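Local coordinates for protein (endonuclease) (Salmonella typhimurium, PDB 1BYR), which is an endonuclease of the phospholipase D-like (PLD) family with an alpha/beta fold, present as two copies in the assembly, at residues S14-V19 and A116-S121; S21-A26 and P40-A45; T28-M33 and K44-A49; V100-V105 and S136-W141. All coordinates share one frame; numbering follows the deposited sequence.

Contact 1: residues S14-V19 and A116-S121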
loop_
_atom_site.group_PDB
_atom_site.type_symbol
_atom_site.label_atom_id
_atom_site.label_comp_id
_atom_site.label_asym_id
_atom_site.label_seq_id
_atom_site.Cartn_x
_atom_site.Cartn_y
_atom_site.Cartn_z
ATOM N N SER A 14 -10.022 7.078 9.673
ATOM C CA SER A 14 -9.356 6.092 10.515
ATOM C C SER A 14 -7.923 5.742 10.093
ATOM O O SER A 14 -7.100 5.375 10.934
ATOM C CB SER A 14 -10.201 4.822 10.596
ATOM O OG SER A 14 -10.510 4.356 9.300
ATOM N N ALA A 15 -7.617 5.853 8.805
ATOM C CA ALA A 15 -6.264 5.547 8.335
ATOM C C ALA A 15 -5.270 6.568 8.899
ATOM O O ALA A 15 -4.235 6.217 9.470
ATOM C CB ALA A 15 -6.209 5.574 6.823
ATOM N N ARG A 16 -5.592 7.841 8.733
ATOM C CA ARG A 16 -4.732 8.902 9.216
ATOM C C ARG A 16 -4.451 8.723 10.716
ATOM O O ARG A 16 -3.297 8.735 11.147
ATOM C CB ARG A 16 -5.396 10.254 8.933
ATOM C CG ARG A 16 -4.750 11.449 9.603
ATOM C CD ARG A 16 -5.787 12.536 9.844
ATOM N NE ARG A 16 -5.370 13.793 9.239
ATOM C CZ ARG A 16 -6.166 14.612 8.564
ATOM N NH1 ARG A 16 -7.437 14.306 8.379
ATOM N NH2 ARG A 16 -5.679 15.736 8.059
ATOM N N VAL A 17 -5.503 8.547 11.506
ATOM C CA VAL A 17 -5.341 8.382 12.946
ATOM C C VAL A 17 -4.474 7.176 13.291
ATOM O O VAL A 17 -3.639 7.251 14.191
ATOM C CB VAL A 17 -6.725 8.276 13.656
ATOM C CG1 VAL A 17 -6.544 7.979 15.126
ATOM C CG2 VAL A 17 -7.475 9.592 13.505
ATOM N N LEU A 18 -4.656 6.068 12.572
ATOM C CA LEU A 18 -3.877 4.851 12.801
ATOM C C LEU A 18 -2.398 5.064 12.496
ATOM O O LEU A 18 -1.521 4.618 13.243
ATOM C CB LEU A 18 -4.426 3.698 11.936
ATOM C CG LEU A 18 -3.680 2.370 12.054
ATOM C CD1 LEU A 18 -3.530 1.999 13.523
ATOM C CD2 LEU A 18 -4.433 1.275 11.298
ATOM N N VAL A 19 -2.117 5.740 11.386
ATOM C CA VAL A 19 -0.740 6.022 11.012
ATOM C C VAL A 19 -0.109 6.899 12.109
ATOM O O VAL A 19 1.023 6.651 12.530
ATOM C CB VAL A 19 -0.687 6.739 9.633
ATOM C CG1 VAL A 19 0.732 7.221 9.336
ATOM C CG2 VAL A 19 -1.165 5.781 8.538
ATOM N N ALA A 116 -4.205 11.862 0.612
ATOM C CA ALA A 116 -4.325 10.499 1.133
ATOM C C ALA A 116 -5.154 10.412 2.420
ATOM O O ALA A 116 -5.821 9.402 2.689
ATOM C CB ALA A 116 -2.940 9.931 1.394
ATOM N N GLU A 117 -5.093 11.473 3.218
ATOM C CA GLU A 117 -5.806 11.540 4.494
ATOM C C GLU A 117 -7.269 11.940 4.409
ATOM O O GLU A 117 -8.112 11.427 5.145
ATOM C CB GLU A 117 -5.126 12.559 5.428
ATOM C CG GLU A 117 -3.618 12.388 5.581
ATOM C CD GLU A 117 -2.975 13.405 6.537
ATOM O OE1 GLU A 117 -3.275 14.614 6.431
ATOM O OE2 GLU A 117 -2.159 12.988 7.388
ATOM N N THR A 118 -7.551 12.826 3.471
ATOM C CA THR A 118 -8.871 13.425 3.367
ATOM C C THR A 118 -9.704 13.287 2.085
ATOM O O THR A 118 -10.899 13.575 2.093
ATOM C CB THR A 118 -8.682 14.936 3.696
ATOM O OG1 THR A 118 -8.964 15.170 5.080
ATOM C CG2 THR A 118 -9.509 15.798 2.795
ATOM N N LYS A 119 -9.095 12.839 0.996
ATOM C CA LYS A 119 -9.835 12.756 -0.274
ATOM C C LYS A 119 -9.931 11.380 -0.941
ATOM O O LYS A 119 -11.002 10.971 -1.370
ATOM C CB LYS A 119 -9.226 13.737 -1.289
ATOM C CG LYS A 119 -8.849 15.110 -0.723
ATOM C CD LYS A 119 -9.937 16.139 -0.987
ATOM C CE LYS A 119 -9.736 17.415 -0.152
ATOM N NZ LYS A 119 -8.418 18.085 -0.423
ATOM N N ASN A 120 -8.798 10.694 -1.050
ATOM C CA ASN A 120 -8.749 9.391 -1.700
ATOM C C ASN A 120 -9.283 8.248 -0.862
ATOM O O ASN A 120 -9.416 8.355 0.358
ATOM C CB ASN A 120 -7.308 9.062 -2.058
ATOM C CG ASN A 120 -6.706 10.061 -3.018
ATOM O OD1 ASN A 120 -7.413 10.790 -3.705
ATOM N ND2 ASN A 120 -5.386 10.102 -3.066
ATOM N N SER A 121 -9.610 7.150 -1.535
ATOM C CA SER A 121 -10.003 5.954 -0.813
ATOM C C SER A 121 -8.643 5.283 -0.622
ATOM O O SER A 121 -7.850 5.147 -1.578
ATOM C CB SER A 121 -10.921 5.054 -1.642
ATOM O OG SER A 121 -11.205 3.874 -0.915
HETATM O O HOH W 1 -7.958 8.989 6.811
#
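Arg16 and Glu117 mark the closest backbone approach of 14-19 and 116-121, with CA atoms 5.5 Å apart. Segment 14-19 is the first part of helix 14-25. Segment 116-121 carries the last residues of the short helix 114-118, and the chain leaves helical geometry at Lys119. No direct hydrogen bond joins the two backbones. A water links them instead: it accepts from Arg16 N and donates to Glu117 O, at 3.0 Å from that oxygen.

The side chains of Arg16 and Glu117 cross at about a right angle. Arg16 starts with CG anti to the backbone N (chi1 169°) and bends at chi3, which lays its guanidinium over the base of Glu117. There Glu117 CB sits over the centre of one guanidinium face, 3.9 Å from Arg16 CZ. The carboxylate then reaches NH2 in a salt bridge, Arg16 NH2 to Glu117 OE1, 3.1 Å. Its plane is turned 49° from that of the guanidinium, so the two groups do not form a flat, two-pronged pair.

In this PLD-like fold the contact ties the helix after the first strand to the short helix after strand 104-108. On the sheet side, Ala15 and Val19 pack on Ala124 of strand 122-128. The other carboxylate oxygen, Glu117 OE2, lies 3.7 Å from Arg16 CG and comes close to Asp41 OD1, an acidic pairing that may raise the proton affinity of one of the two groups. Thr118 runs alongside Arg16, and its OG1 approaches NH1 obliquely at 3.7 Å.

Contact 2: residues S21-A26 and P40-A45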
loop_
_atom_site.group_PDB
_atom_site.type_symbol
_atom_site.label_atom_id
_atom_site.label_comp_id
_atom_site.label_asym_id
_atom_site.label_seq_id
_atom_site.Cartn_x
_atom_site.Cartn_y
_atom_site.Cartn_z
ATOM N N SER A 21 -0.991 6.977 15.187
ATOM C CA SER A 21 -0.873 6.097 16.351
ATOM C C SER A 21 0.415 5.286 16.302
ATOM O O SER A 21 1.067 5.058 17.323
ATOM C CB SER A 21 -2.067 5.138 16.423
ATOM O OG SER A 21 -1.912 4.178 17.455
ATOM N N ALA A 22 0.794 4.844 15.113
ATOM C CA ALA A 22 2.016 4.068 14.978
ATOM C C ALA A 22 3.242 4.937 15.272
ATOM O O ALA A 22 4.156 4.513 15.974
ATOM C CB ALA A 22 2.113 3.468 13.563
ATOM N N ILE A 23 3.262 6.155 14.746
ATOM C CA ILE A 23 4.393 7.037 14.970
ATOM C C ILE A 23 4.454 7.440 16.444
ATOM O O ILE A 23 5.510 7.414 17.064
ATOM C CB ILE A 23 4.307 8.282 14.060
ATOM C CG1 ILE A 23 4.433 7.832 12.602
ATOM C CG2 ILE A 23 5.417 9.297 14.420
ATOM C CD1 ILE A 23 3.903 8.851 11.600
ATOM N N ASP A 24 3.296 7.764 17.003
ATOM C CA ASP A 24 3.189 8.156 18.403
ATOM C C ASP A 24 3.587 7.048 19.375
ATOM O O ASP A 24 3.900 7.310 20.535
ATOM C CB ASP A 24 1.757 8.569 18.716
ATOM C CG ASP A 24 1.411 9.941 18.184
ATOM O OD1 ASP A 24 2.332 10.695 17.780
ATOM O OD2 ASP A 24 0.206 10.261 18.174
ATOM N N SER A 25 3.553 5.808 18.900
ATOM C CA SER A 25 3.887 4.656 19.741
ATOM C C SER A 25 5.373 4.338 19.829
ATOM O O SER A 25 5.799 3.612 20.724
ATOM C CB SER A 25 3.167 3.407 19.237
ATOM O OG SER A 25 3.967 2.714 18.279
ATOM N N ALA A 26 6.154 4.859 18.895
ATOM C CA ALA A 26 7.586 4.577 18.865
ATOM C C ALA A 26 8.321 5.021 20.126
ATOM O O ALA A 26 8.267 6.193 20.527
ATOM C CB ALA A 26 8.224 5.224 17.645
ATOM N N PRO A 40 1.598 17.773 6.697
ATOM C CA PRO A 40 2.103 18.471 7.888
ATOM C C PRO A 40 1.891 17.696 9.194
ATOM O O PRO A 40 2.780 17.654 10.035
ATOM C CB PRO A 40 1.358 19.809 7.867
ATOM C CG PRO A 40 1.031 20.019 6.421
ATOM C CD PRO A 40 0.711 18.638 5.899
ATOM N N ASP A 41 0.719 17.081 9.350
ATOM C CA ASP A 41 0.392 16.304 10.544
ATOM C C ASP A 41 1.390 15.158 10.776
ATOM O O ASP A 41 1.795 14.891 11.912
ATOM C CB ASP A 41 -1.013 15.734 10.417
ATOM C CG ASP A 41 -1.106 14.658 9.359
ATOM O OD1 ASP A 41 -0.939 14.979 8.164
ATOM O OD2 ASP A 41 -1.341 13.488 9.725
ATOM N N ILE A 42 1.773 14.483 9.693
ATOM C CA ILE A 42 2.730 13.381 9.747
ATOM C C ILE A 42 4.115 13.910 10.158
ATOM O O ILE A 42 4.819 13.302 10.989
ATOM C CB ILE A 42 2.849 12.676 8.350
ATOM C CG1 ILE A 42 1.480 12.119 7.933
ATOM C CG2 ILE A 42 3.862 11.521 8.405
ATOM C CD1 ILE A 42 0.947 11.056 8.852
ATOM N N MET A 43 4.518 15.035 9.573
ATOM C CA MET A 43 5.817 15.639 9.894
ATOM C C MET A 43 5.889 16.056 11.357
ATOM O O MET A 43 6.882 15.793 12.035
ATOM C CB MET A 43 6.077 16.850 8.998
ATOM C CG MET A 43 5.893 16.557 7.494
ATOM S SD MET A 43 6.822 15.098 6.900
ATOM C CE MET A 43 5.781 14.630 5.448
ATOM N N LYS A 44 4.834 16.686 11.855
ATOM C CA LYS A 44 4.799 17.122 13.245
ATOM C C LYS A 44 4.944 15.945 14.172
ATOM O O LYS A 44 5.632 16.030 15.198
ATOM C CB LYS A 44 3.491 17.834 13.549
ATOM C CG LYS A 44 3.455 19.263 13.045
ATOM C CD LYS A 44 2.115 19.892 13.332
ATOM C CE LYS A 44 1.752 20.863 12.246
ATOM N NZ LYS A 44 0.995 21.988 12.847
ATOM N N ALA A 45 4.288 14.839 13.818
ATOM C CA ALA A 45 4.356 13.623 14.619
ATOM C C ALA A 45 5.756 12.994 14.604
ATOM O O ALA A 45 6.238 12.517 15.632
ATOM C CB ALA A 45 3.307 12.599 14.129
HETATM O O HOH W 2 5.125 10.876 17.776
#
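Ile23 projects from helix 21-25 toward helix 40-45, and its two branches meet different residues. Its CB points at the other helix and divides there. A chi1 of -65° sets CG2 anti to the backbone N, facing Ala45, and CG1 anti to the carbonyl carbon, leading to Ile42. Ile23 CG2 lies 3.5 Å from Ala45 O. The same methyl also touches the Ala45 side chain, Ile23 CG2 to Ala45 CB at 3.9 Å. The other branch runs through CG1 out to CD1. This tip meets the Ile42 methyl, Ile23 CD1 to Ile42 CG2, at 4.2 Å.

Beside the exposed Asp24 a water bridges the helices. It donates to Asp24 OD1 at 2.8 Å and to Ala45 O at 2.9 Å. Ala45 O, already the acceptor of the helix bond from Ala49 N, takes a second hydrogen from the water, while Ile23 CG2 packs against it.

The segment axes run nearly parallel, 14° apart, and come within 10.1 Å. The two helices lie side by side on one face of the mixed sheet of the PLD-like fold. Leu20 of helix 14-25 continues the packing onto Ala45. On the sheet side, Ile23 also touches Ile98 of strand 97-100, and Met43 turns away from this interface to helix 68-79.

Contact 3: residues T28-M33 and K44-A49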
loop_
_atom_site.group_PDB
_atom_site.type_symbol
_atom_site.label_atom_id
_atom_site.label_comp_id
_atom_site.label_asym_id
_atom_site.label_seq_id
_atom_site.Cartn_x
_atom_site.Cartn_y
_atom_site.Cartn_z
ATOM N N THR A 28 11.680 3.655 20.591
ATOM C CA THR A 28 13.086 3.573 20.252
ATOM C C THR A 28 13.456 3.899 18.806
ATOM O O THR A 28 14.425 4.611 18.558
ATOM C CB THR A 28 13.645 2.186 20.593
ATOM O OG1 THR A 28 12.966 1.201 19.807
ATOM C CG2 THR A 28 13.435 1.869 22.069
ATOM N N SER A 29 12.709 3.384 17.834
ATOM C CA SER A 29 13.062 3.672 16.439
ATOM C C SER A 29 11.933 3.752 15.431
ATOM O O SER A 29 10.842 3.222 15.629
ATOM C CB SER A 29 14.090 2.651 15.928
ATOM O OG SER A 29 13.565 1.332 15.983
ATOM N N ILE A 30 12.231 4.442 14.337
ATOM C CA ILE A 30 11.315 4.615 13.237
ATOM C C ILE A 30 12.158 4.621 11.974
ATOM O O ILE A 30 13.106 5.393 11.858
ATOM C CB ILE A 30 10.569 5.960 13.329
ATOM C CG1 ILE A 30 9.538 5.912 14.448
ATOM C CG2 ILE A 30 9.868 6.263 12.004
ATOM C CD1 ILE A 30 8.589 7.096 14.435
ATOM N N ARG A 31 11.832 3.733 11.039
ATOM C CA ARG A 31 12.535 3.658 9.760
ATOM C C ARG A 31 11.408 3.819 8.759
ATOM O O ARG A 31 10.589 2.927 8.618
ATOM C CB ARG A 31 13.207 2.288 9.592
ATOM C CG ARG A 31 14.461 2.091 10.451
ATOM C CD ARG A 31 15.487 3.183 10.198
ATOM N NE ARG A 31 16.677 3.026 11.030
ATOM C CZ ARG A 31 16.939 3.752 12.113
ATOM N NH1 ARG A 31 16.094 4.697 12.515
ATOM N NH2 ARG A 31 18.058 3.536 12.792
ATOM N N MET A 32 11.357 4.969 8.095
ATOM C CA MET A 32 10.287 5.274 7.150
ATOM C C MET A 32 10.681 5.361 5.672
ATOM O O MET A 32 11.770 5.828 5.328
ATOM C CB MET A 32 9.628 6.592 7.571
ATOM C CG MET A 32 8.431 7.026 6.742
ATOM S SD MET A 32 7.837 8.578 7.419
ATOM C CE MET A 32 6.254 8.723 6.782
ATOM N N MET A 33 9.767 4.902 4.809
ATOM C CA MET A 33 9.939 4.927 3.357
ATOM C C MET A 33 8.708 5.657 2.851
ATOM O O MET A 33 7.588 5.359 3.275
ATOM C CB MET A 33 9.918 3.505 2.754
ATOM C CG MET A 33 10.964 2.517 3.287
ATOM S SD MET A 33 10.913 0.902 2.435
ATOM C CE MET A 33 11.923 1.200 1.004
ATOM N N LYS A 44 4.834 16.686 11.855
ATOM C CA LYS A 44 4.799 17.122 13.245
ATOM C C LYS A 44 4.944 15.945 14.172
ATOM O O LYS A 44 5.632 16.030 15.198
ATOM C CB LYS A 44 3.491 17.834 13.549
ATOM C CG LYS A 44 3.455 19.263 13.045
ATOM C CD LYS A 44 2.115 19.892 13.332
ATOM C CE LYS A 44 1.752 20.863 12.246
ATOM N NZ LYS A 44 0.995 21.988 12.847
ATOM N N ALA A 45 4.288 14.839 13.818
ATOM C CA ALA A 45 4.356 13.623 14.619
ATOM C C ALA A 45 5.756 12.994 14.604
ATOM O O ALA A 45 6.238 12.517 15.632
ATOM C CB ALA A 45 3.307 12.599 14.129
ATOM N N LEU A 46 6.412 12.994 13.446
ATOM C CA LEU A 46 7.750 12.429 13.336
ATOM C C LEU A 46 8.741 13.231 14.184
ATOM O O LEU A 46 9.550 12.659 14.919
ATOM C CB LEU A 46 8.206 12.394 11.868
ATOM C CG LEU A 46 7.469 11.379 10.984
ATOM C CD1 LEU A 46 7.626 11.760 9.501
ATOM C CD2 LEU A 46 8.006 9.981 11.258
ATOM N N VAL A 47 8.667 14.556 14.105
ATOM C CA VAL A 47 9.567 15.389 14.898
ATOM C C VAL A 47 9.247 15.282 16.391
ATOM O O VAL A 47 10.141 15.406 17.230
ATOM C CB VAL A 47 9.518 16.866 14.439
ATOM C CG1 VAL A 47 9.557 16.947 12.915
ATOM C CG2 VAL A 47 8.281 17.530 14.975
ATOM N N ALA A 48 7.989 15.037 16.739
ATOM C CA ALA A 48 7.655 14.874 18.155
ATOM C C ALA A 48 8.299 13.575 18.627
ATOM O O ALA A 48 8.705 13.454 19.784
ATOM C CB ALA A 48 6.151 14.815 18.370
ATOM N N ALA A 49 8.399 12.598 17.729
ATOM C CA ALA A 49 9.028 11.326 18.072
ATOM C C ALA A 49 10.513 11.566 18.346
ATOM O O ALA A 49 11.061 11.095 19.343
ATOM C CB ALA A 49 8.864 10.326 16.929
#
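Met32 and Leu46 meet because one side chain is stretched out and the other leans back along its helix. Met32 CG is anti to the backbone N (chi1 -177°), and the chain stays extended through chi2, carrying SD straight out from strand 29-33. Leu46 CG is anti to the carbonyl carbon (chi1 -70°), which presents its two methyls to the strand. SD then faces both of them: Met32 SD to Leu46 CD1 is 3.8 Å, and Met32 SD to Leu46 CD2 is 4.1 Å.

Ile30, two residues earlier on the same face of the strand, supplies the rest. Its CG2 meets Leu46 CD2 at 4.2 Å. Its other branch ends in CD1, which touches Ala49 CB at 4.1 Å, about one turn beyond Leu46. The segment axes are 10.4 Å apart at closest and run at 143°, a helix lying over its sheet in the roughly antiparallel sense.

This is the first half of a beta-alpha-beta unit: strand 29-34, helix 40-51 and strand 55-61. Leu46 and Met32 both also touch Ile58 of the second strand. Arg31 belongs to the opposite face, where it forms a salt bridge with Asp55. Across the interface itself no hydrogen bond or charge pair forms. All four touching residues are buried, so the helix is held to the strand here by van der Waals contact between methyl groups and sulfur.

Contact 4: residues V100-V105 and S136-W141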
loop_
_atom_site.group_PDB
_atom_site.type_symbol
_atom_site.label_atom_id
_atom_site.label_comp_id
_atom_site.label_asym_id
_atom_site.label_seq_id
_atom_site.Cartn_x
_atom_site.Cartn_y
_atom_site.Cartn_z
ATOM N N VAL A 100 8.320 0.576 13.047
ATOM C CA VAL A 100 8.462 1.095 14.409
ATOM C C VAL A 100 9.072 0.126 15.432
ATOM O O VAL A 100 8.646 -1.038 15.564
ATOM C CB VAL A 100 7.078 1.565 14.919
ATOM C CG1 VAL A 100 7.185 2.173 16.320
ATOM C CG2 VAL A 100 6.505 2.578 13.941
ATOM N N ASP A 101 10.101 0.598 16.130
ATOM C CA ASP A 101 10.755 -0.176 17.170
ATOM C C ASP A 101 11.211 -1.578 16.742
ATOM O O ASP A 101 11.195 -2.518 17.536
ATOM C CB ASP A 101 9.832 -0.255 18.394
ATOM C CG ASP A 101 9.625 1.111 19.056
ATOM O OD1 ASP A 101 10.409 2.033 18.752
ATOM O OD2 ASP A 101 8.686 1.274 19.857
ATOM N N ASN A 102 11.622 -1.707 15.487
ATOM C CA ASN A 102 12.120 -2.969 14.961
ATOM C C ASN A 102 11.185 -4.177 15.066
ATOM O O ASN A 102 11.614 -5.306 14.872
ATOM C CB ASN A 102 13.457 -3.301 15.628
ATOM C CG ASN A 102 14.220 -4.390 14.894
ATOM O OD1 ASN A 102 14.891 -4.135 13.890
ATOM N ND2 ASN A 102 14.126 -5.613 15.398
ATOM N N VAL A 103 9.916 -3.952 15.376
ATOM C CA VAL A 103 8.974 -5.064 15.488
ATOM C C VAL A 103 7.595 -4.768 14.929
ATOM O O VAL A 103 6.767 -5.662 14.831
ATOM C CB VAL A 103 8.786 -5.517 16.947
ATOM C CG1 VAL A 103 10.128 -5.702 17.626
ATOM C CG2 VAL A 103 7.942 -4.507 17.682
ATOM N N THR A 104 7.337 -3.513 14.579
ATOM C CA THR A 104 6.028 -3.140 14.053
ATOM C C THR A 104 6.131 -2.525 12.667
ATOM O O THR A 104 7.074 -1.790 12.373
ATOM C CB THR A 104 5.317 -2.173 15.021
ATOM O OG1 THR A 104 4.821 -2.929 16.137
ATOM C CG2 THR A 104 4.162 -1.455 14.339
ATOM N N VAL A 105 5.168 -2.833 11.797
ATOM C CA VAL A 105 5.188 -2.321 10.429
ATOM C C VAL A 105 3.859 -1.732 9.977
ATOM O O VAL A 105 2.821 -2.395 10.036
ATOM C CB VAL A 105 5.560 -3.463 9.394
ATOM C CG1 VAL A 105 5.538 -2.905 7.943
ATOM C CG2 VAL A 105 6.927 -4.064 9.721
ATOM N N SER A 136 12.631 -8.096 8.090
ATOM C CA SER A 136 12.633 -8.266 6.644
ATOM C C SER A 136 12.378 -6.896 5.990
ATOM O O SER A 136 13.062 -6.497 5.028
ATOM C CB SER A 136 11.539 -9.241 6.201
ATOM O OG SER A 136 11.270 -9.055 4.825
ATOM N N PHE A 137 11.402 -6.166 6.516
ATOM C CA PHE A 137 11.087 -4.854 5.980
ATOM C C PHE A 137 12.273 -3.925 6.163
ATOM O O PHE A 137 12.529 -3.055 5.322
ATOM C CB PHE A 137 9.855 -4.269 6.664
ATOM C CG PHE A 137 8.616 -4.329 5.815
ATOM C CD1 PHE A 137 8.357 -3.348 4.875
ATOM C CD2 PHE A 137 7.706 -5.364 5.963
ATOM C CE1 PHE A 137 7.215 -3.389 4.098
ATOM C CE2 PHE A 137 6.557 -5.415 5.186
ATOM C CZ PHE A 137 6.315 -4.424 4.254
ATOM N N LEU A 138 12.999 -4.105 7.265
ATOM C CA LEU A 138 14.187 -3.296 7.559
ATOM C C LEU A 138 15.264 -3.468 6.485
ATOM O O LEU A 138 15.914 -2.505 6.080
ATOM C CB LEU A 138 14.756 -3.675 8.935
ATOM C CG LEU A 138 15.596 -2.585 9.611
ATOM C CD1 LEU A 138 14.689 -1.425 10.043
ATOM C CD2 LEU A 138 16.336 -3.175 10.808
ATOM N N GLU A 139 15.458 -4.700 6.026
ATOM C CA GLU A 139 16.428 -4.962 4.976
ATOM C C GLU A 139 16.016 -4.204 3.712
ATOM O O GLU A 139 16.847 -3.691 2.973
ATOM C CB GLU A 139 16.502 -6.460 4.681
ATOM C CG GLU A 139 17.177 -7.276 5.767
ATOM C CD GLU A 139 17.132 -8.760 5.462
ATOM O OE1 GLU A 139 16.306 -9.155 4.613
ATOM O OE2 GLU A 139 17.911 -9.535 6.058
ATOM N N HIS A 140 14.710 -4.135 3.486
ATOM C CA HIS A 140 14.126 -3.431 2.334
ATOM C C HIS A 140 14.392 -1.936 2.506
ATOM O O HIS A 140 14.759 -1.245 1.560
ATOM C CB HIS A 140 12.614 -3.704 2.314
ATOM C CG HIS A 140 11.875 -3.058 1.183
ATOM N ND1 HIS A 140 12.108 -3.372 -0.144
ATOM C CD2 HIS A 140 10.810 -2.222 1.182
ATOM C CE1 HIS A 140 11.232 -2.739 -0.907
ATOM N NE2 HIS A 140 10.432 -2.045 -0.121
ATOM N N TRP A 141 14.202 -1.443 3.724
ATOM C CA TRP A 141 14.432 -0.030 4.029
ATOM C C TRP A 141 15.922 0.326 3.898
ATOM O O TRP A 141 16.290 1.348 3.300
ATOM C CB TRP A 141 13.963 0.277 5.461
ATOM C CG TRP A 141 14.196 1.693 5.863
ATOM C CD1 TRP A 141 13.324 2.725 5.754
ATOM C CD2 TRP A 141 15.424 2.252 6.360
ATOM N NE1 TRP A 141 13.930 3.900 6.147
ATOM C CE2 TRP A 141 15.221 3.635 6.522
ATOM C CE3 TRP A 141 16.679 1.709 6.675
ATOM C CZ2 TRP A 141 16.221 4.496 6.992
ATOM C CZ3 TRP A 141 17.680 2.564 7.141
ATOM C CH2 TRP A 141 17.442 3.949 7.288
#
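Val105 sets one methyl squarely over the Phe137 ring. Val105 CG1 lies 3.8 Å from the ring centroid, only 9° off the ring normal, a CH-pi contact over the face. The second methyl is less central, with Val105 CG2 4.1 Å from Phe137 CD2. CG1 is anti to the backbone N (chi1 179°), which directs it from the strand onto the ring. The second touch is nearer the turn: Asn102 OD1 packs against the Leu138 methyl CD2 at 3.5 Å.

The next shell packs around these groups. Phe137 also rests on Val97 and Ile99 of strand 97-100, and Tyr9 of the second subunit meets its ring edge-to-face. Leu138 packs on Arg31 of strand 29-34. On the other side, the turn bearing Asn102 is closed by Val100 O, which accepts from both Val103 N at 3.2 Å and Thr104 N at 3.0 Å. Asp101 is held by backbone N-H groups of Lys27, Thr28 and Ser29.

The turn joins antiparallel strands 97-100 and 104-108, and Val103 and Thr104 both face Val100 as a classic beta bulge. Helix 131-146 packs over this beta hairpin, an alpha-on-sheet layer of the PLD-like fold.

The centres of contacts 2 and 3 lie closest, about 6 Å apart. They share Lys44 and Ala45 of helix 40-51, and Ile23 CG2 touches Ile30 CD1 between them. Contact 1 uses the same helix 14-25 as contact 2, about 13 Å away between centres. The centres of contacts 1 and 4 are about 22 Å apart. Along the chain, contacts 2 and 3 close before contact 4 opens, and the long span between the segments of contact 1 encloses both; contacts 1 and 4 alternate. Contacts 1 and 2 join helices to one another; contacts 3 and 4 fasten helices 40-51 and 131-146 to opposite faces of the mixed sheet. Contacts 1 and 4 also reach the second subunit.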